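Long-range contact in putative pectin lyase (Geobacillus virus E2, PDB 7CHU), which serves as the trimeric tailspike of a thermophilic bacteriophage, with a pectate-lyase-like beta-helix that probably recognises or degrades host surface polysaccharide: residues Ile98-Ser109 / Ile128-Leu137. Residues are numbered along the deposited sequence; the frame is centred on the assembly and turned at random.
Sequences INSIVSSLNNAS and ITINKSNIRL
Ser133 meets the loop after helix 91-99 with its backbone and side chain together. Its N bonds to Ser104 O (2.8 Å). Its OG lies beside its own backbone N (chi1 -72°) and donates to Asn106 O at 2.6 Å, in the carbonyl plane on a lone pair. The same OG is also bonded to Cys170 N of the next coil. In return, Ser103 OG donates to Ser133 O (2.7 Å) from a position tilted 34° out of the carbonyl plane. One residue on, Asn134 ND2 reaches a lone pair of Asn107 O at 3.1 Å. Asn107 O lies 18° out of the amide plane of Asn134. It also accepts from Ser143 of the second subunit, which places this end at the trimer interface. Lys132 runs extended past the backbone of Ser103, with CD 3.4 Å from Ser103 O.

The other end is mainly apolar. At its margin a water bonds to Asn99 OD1, Thr129 OG1 and Asn131 OD1. Ile98, on helix 91-99, points CD1 between Ile128 CG2 (3.6 Å) and Leu137 CD2 (4.0 Å). Ile98 lies roughly perpendicular to Leu137. Ile101 and Ile135 run antiparallel alongside one another, CG2 against CG1. Ile101 also packs on Val115 of strand 113-117.

The contact thus covers an early turn of the parallel beta-helix, between strands 128-130 and 135-139. Isoleucines and a leucine pack where helix 91-99 meets the two strands. At the other end, both polar backbone atoms of Ser133 and its hydroxyl are bonded to the loop, which fixes its path over the turn.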
loop_
_atom_site.group_PDB
_atom_site.type_symbol
_atom_site.label_atom_id
_atom_site.label_comp_id
_atom_site.label_asym_id
_atom_site.label_seq_id
_atom_site.Cartn_x
_atom_site.Cartn_y
_atom_site.Cartn_z
ATOM N N ILE A 98 18.995 28.787 0.486
ATOM C CA ILE A 98 19.394 27.512 1.079
ATOM C C ILE A 98 20.587 27.700 2.020
ATOM O O ILE A 98 20.618 27.145 3.125
ATOM C CB ILE A 98 19.720 26.503 -0.042
ATOM C CG1 ILE A 98 18.444 26.022 -0.738
ATOM C CG2 ILE A 98 20.556 25.345 0.488
ATOM C CD1 ILE A 98 18.713 25.413 -2.060
ATOM N N ASN A 99 21.590 28.477 1.593
ATOM C CA ASN A 99 22.772 28.708 2.432
ATOM C C ASN A 99 22.446 29.433 3.728
ATOM O O ASN A 99 23.192 29.289 4.703
ATOM C CB ASN A 99 23.828 29.506 1.672
ATOM C CG ASN A 99 24.507 28.683 0.604
ATOM O OD1 ASN A 99 24.364 27.460 0.569
ATOM N ND2 ASN A 99 25.243 29.345 -0.278
ATOM N N SER A 100 21.336 30.178 3.772
ATOM C CA SER A 100 20.963 30.890 4.991
ATOM C C SER A 100 20.408 29.965 6.054
ATOM O O SER A 100 20.235 30.406 7.191
ATOM C CB SER A 100 19.939 31.985 4.688
ATOM O OG SER A 100 18.655 31.433 4.370
ATOM N N ILE A 101 20.072 28.717 5.711
ATOM C CA ILE A 101 19.666 27.765 6.738
ATOM C C ILE A 101 20.870 27.423 7.608
ATOM O O ILE A 101 21.945 27.049 7.114
ATOM C CB ILE A 101 19.064 26.493 6.116
ATOM C CG1 ILE A 101 17.802 26.825 5.327
ATOM C CG2 ILE A 101 18.748 25.481 7.214
ATOM C CD1 ILE A 101 16.623 27.096 6.181
ATOM N N VAL A 102 20.685 27.537 8.912
ATOM C CA VAL A 102 21.707 27.207 9.887
ATOM C C VAL A 102 21.576 25.723 10.214
ATOM O O VAL A 102 20.589 25.304 10.817
ATOM C CB VAL A 102 21.551 28.080 11.136
ATOM C CG1 VAL A 102 22.606 27.728 12.160
ATOM C CG2 VAL A 102 21.668 29.557 10.749
ATOM N N SER A 103 22.559 24.916 9.804
ATOM C CA SER A 103 22.480 23.495 10.113
ATOM C C SER A 103 23.876 22.889 10.072
ATOM O O SER A 103 24.877 23.585 9.923
ATOM C CB SER A 103 21.531 22.771 9.150
ATOM O OG SER A 103 21.447 21.411 9.521
ATOM N N SER A 104 23.937 21.576 10.247
ATOM C CA SER A 104 25.196 20.846 10.164
ATOM C C SER A 104 24.913 19.444 9.621
ATOM O O SER A 104 23.913 19.247 8.917
ATOM C CB SER A 104 25.892 20.808 11.530
ATOM O OG SER A 104 25.030 20.283 12.533
ATOM N N LEU A 105 25.764 18.465 9.921
ATOM C CA LEU A 105 25.664 17.164 9.268
ATOM C C LEU A 105 25.254 16.071 10.245
ATOM O O LEU A 105 25.179 16.275 11.462
ATOM C CB LEU A 105 26.981 16.784 8.585
ATOM C CG LEU A 105 27.327 17.642 7.376
ATOM C CD1 LEU A 105 28.803 17.959 7.413
ATOM C CD2 LEU A 105 26.958 16.933 6.100
ATOM N N ASN A 106 25.010 14.891 9.679
ATOM C CA ASN A 106 24.446 13.729 10.400
ATOM C C ASN A 106 23.089 14.174 10.970
ATOM O O ASN A 106 22.360 14.920 10.297
ATOM C CB ASN A 106 25.454 13.209 11.422
ATOM C CG ASN A 106 26.548 12.305 10.796
ATOM O OD1 ASN A 106 26.405 11.774 9.683
ATOM N ND2 ASN A 106 27.665 12.163 11.516
ATOM N N ASN A 107 22.734 13.758 12.192
ATOM C CA ASN A 107 21.406 14.030 12.748
ATOM C C ASN A 107 21.104 15.525 12.793
ATOM O O ASN A 107 20.010 15.952 12.409
ATOM C CB ASN A 107 21.296 13.427 14.146
ATOM C CG ASN A 107 20.817 11.989 14.129
ATOM O OD1 ASN A 107 20.088 11.566 15.025
ATOM N ND2 ASN A 107 21.212 11.227 13.103
ATOM N N ALA A 108 22.069 16.336 13.267
ATOM C CA ALA A 108 21.953 17.799 13.361
ATOM C C ALA A 108 20.685 18.230 14.096
ATOM O O ALA A 108 19.960 19.127 13.659
ATOM C CB ALA A 108 22.016 18.457 11.984
ATOM N N SER A 109 20.444 17.600 15.248
ATOM C CA SER A 109 19.180 17.773 15.960
ATOM C C SER A 109 18.958 19.231 16.338
ATOM O O SER A 109 19.868 19.916 16.815
ATOM C CB SER A 109 19.167 16.895 17.213
ATOM O OG SER A 109 18.391 17.477 18.232
ATOM N N ILE A 128 22.556 23.688 -8.039
ATOM C CA ILE A 128 22.225 24.184 -6.704
ATOM C C ILE A 128 22.484 23.068 -5.705
ATOM O O ILE A 128 21.964 21.959 -5.863
ATOM C CB ILE A 128 20.766 24.670 -6.636
ATOM C CG1 ILE A 128 20.603 25.953 -7.472
ATOM C CG2 ILE A 128 20.350 24.919 -5.179
ATOM C CD1 ILE A 128 19.154 26.323 -7.735
ATOM N N THR A 129 23.249 23.360 -4.659
ATOM C CA THR A 129 23.725 22.328 -3.755
ATOM C C THR A 129 23.075 22.465 -2.383
ATOM O O THR A 129 22.926 23.570 -1.853
ATOM C CB THR A 129 25.256 22.382 -3.628
ATOM O OG1 THR A 129 25.649 23.644 -3.069
ATOM C CG2 THR A 129 25.921 22.215 -4.998
ATOM N N ILE A 130 22.702 21.325 -1.819
ATOM C CA ILE A 130 22.178 21.211 -0.468
ATOM C C ILE A 130 23.156 20.300 0.270
ATOM O O ILE A 130 23.201 19.087 0.008
ATOM C CB ILE A 130 20.753 20.631 -0.452
ATOM C CG1 ILE A 130 19.784 21.528 -1.228
ATOM C CG2 ILE A 130 20.243 20.525 0.993
ATOM C CD1 ILE A 130 19.713 21.292 -2.719
ATOM N N ASN A 131 23.969 20.874 1.156
ATOM C CA ASN A 131 25.050 20.122 1.788
ATOM C C ASN A 131 24.862 19.961 3.290
ATOM O O ASN A 131 25.791 19.513 3.973
ATOM C CB ASN A 131 26.419 20.783 1.556
ATOM C CG ASN A 131 26.730 21.026 0.098
ATOM O OD1 ASN A 131 27.108 22.131 -0.255
ATOM N ND2 ASN A 131 26.611 19.993 -0.754
ATOM N N LYS A 132 23.724 20.342 3.828
ATOM C CA LYS A 132 23.506 20.259 5.265
ATOM C C LYS A 132 22.215 19.505 5.549
ATOM O O LYS A 132 21.292 19.514 4.735
ATOM C CB LYS A 132 23.463 21.657 5.889
ATOM C CG LYS A 132 24.815 22.369 5.805
ATOM C CD LYS A 132 24.773 23.725 6.478
ATOM C CE LYS A 132 26.108 24.438 6.316
ATOM N NZ LYS A 132 26.076 25.799 6.925
ATOM N N SER A 133 22.167 18.853 6.713
ATOM C CA SER A 133 21.035 18.023 7.098
ATOM C C SER A 133 19.804 18.868 7.437
ATOM O O SER A 133 19.895 20.066 7.741
ATOM C CB SER A 133 21.385 17.157 8.314
ATOM O OG SER A 133 22.283 16.128 7.956
ATOM N N ASN A 134 18.642 18.209 7.393
ATOM C CA ASN A 134 17.360 18.763 7.844
ATOM C C ASN A 134 16.874 19.897 6.961
ATOM O O ASN A 134 16.215 20.824 7.431
ATOM C CB ASN A 134 17.434 19.220 9.306
ATOM C CG ASN A 134 17.833 18.094 10.225
ATOM O OD1 ASN A 134 17.483 16.952 9.976
ATOM N ND2 ASN A 134 18.562 18.396 11.272
ATOM N N ILE A 135 17.187 19.861 5.674
ATOM C CA ILE A 135 16.733 20.900 4.758
ATOM C C ILE A 135 15.672 20.287 3.853
ATOM O O ILE A 135 15.910 19.252 3.220
ATOM C CB ILE A 135 17.896 21.497 3.948
ATOM C CG1 ILE A 135 18.824 22.305 4.865
ATOM C CG2 ILE A 135 17.360 22.408 2.828
ATOM C CD1 ILE A 135 19.929 23.118 4.105
ATOM N N ARG A 136 14.497 20.914 3.800
ATOM C CA ARG A 136 13.422 20.482 2.919
ATOM C C ARG A 136 13.112 21.598 1.933
ATOM O O ARG A 136 12.920 22.747 2.344
ATOM C CB ARG A 136 12.170 20.129 3.717
ATOM C CG ARG A 136 12.156 18.718 4.256
ATOM C CD ARG A 136 10.773 18.399 4.782
ATOM N NE ARG A 136 10.476 19.179 5.975
ATOM C CZ ARG A 136 9.283 19.687 6.270
ATOM N NH1 ARG A 136 8.252 19.517 5.454
ATOM N NH2 ARG A 136 9.124 20.380 7.389
ATOM N N LEU A 137 13.056 21.258 0.645
ATOM C CA LEU A 137 12.663 22.190 -0.410
ATOM C C LEU A 137 11.179 21.975 -0.727
ATOM O O LEU A 137 10.787 20.918 -1.229
ATOM C CB LEU A 137 13.509 21.996 -1.662
ATOM C CG LEU A 137 15.039 21.919 -1.527
ATOM C CD1 LEU A 137 15.714 21.696 -2.893
ATOM C CD2 LEU A 137 15.609 23.166 -0.827
HETATM O O HOH W 1 25.691 25.023 -0.604
HETATM O O HOH W 2 25.067 26.415 9.034
#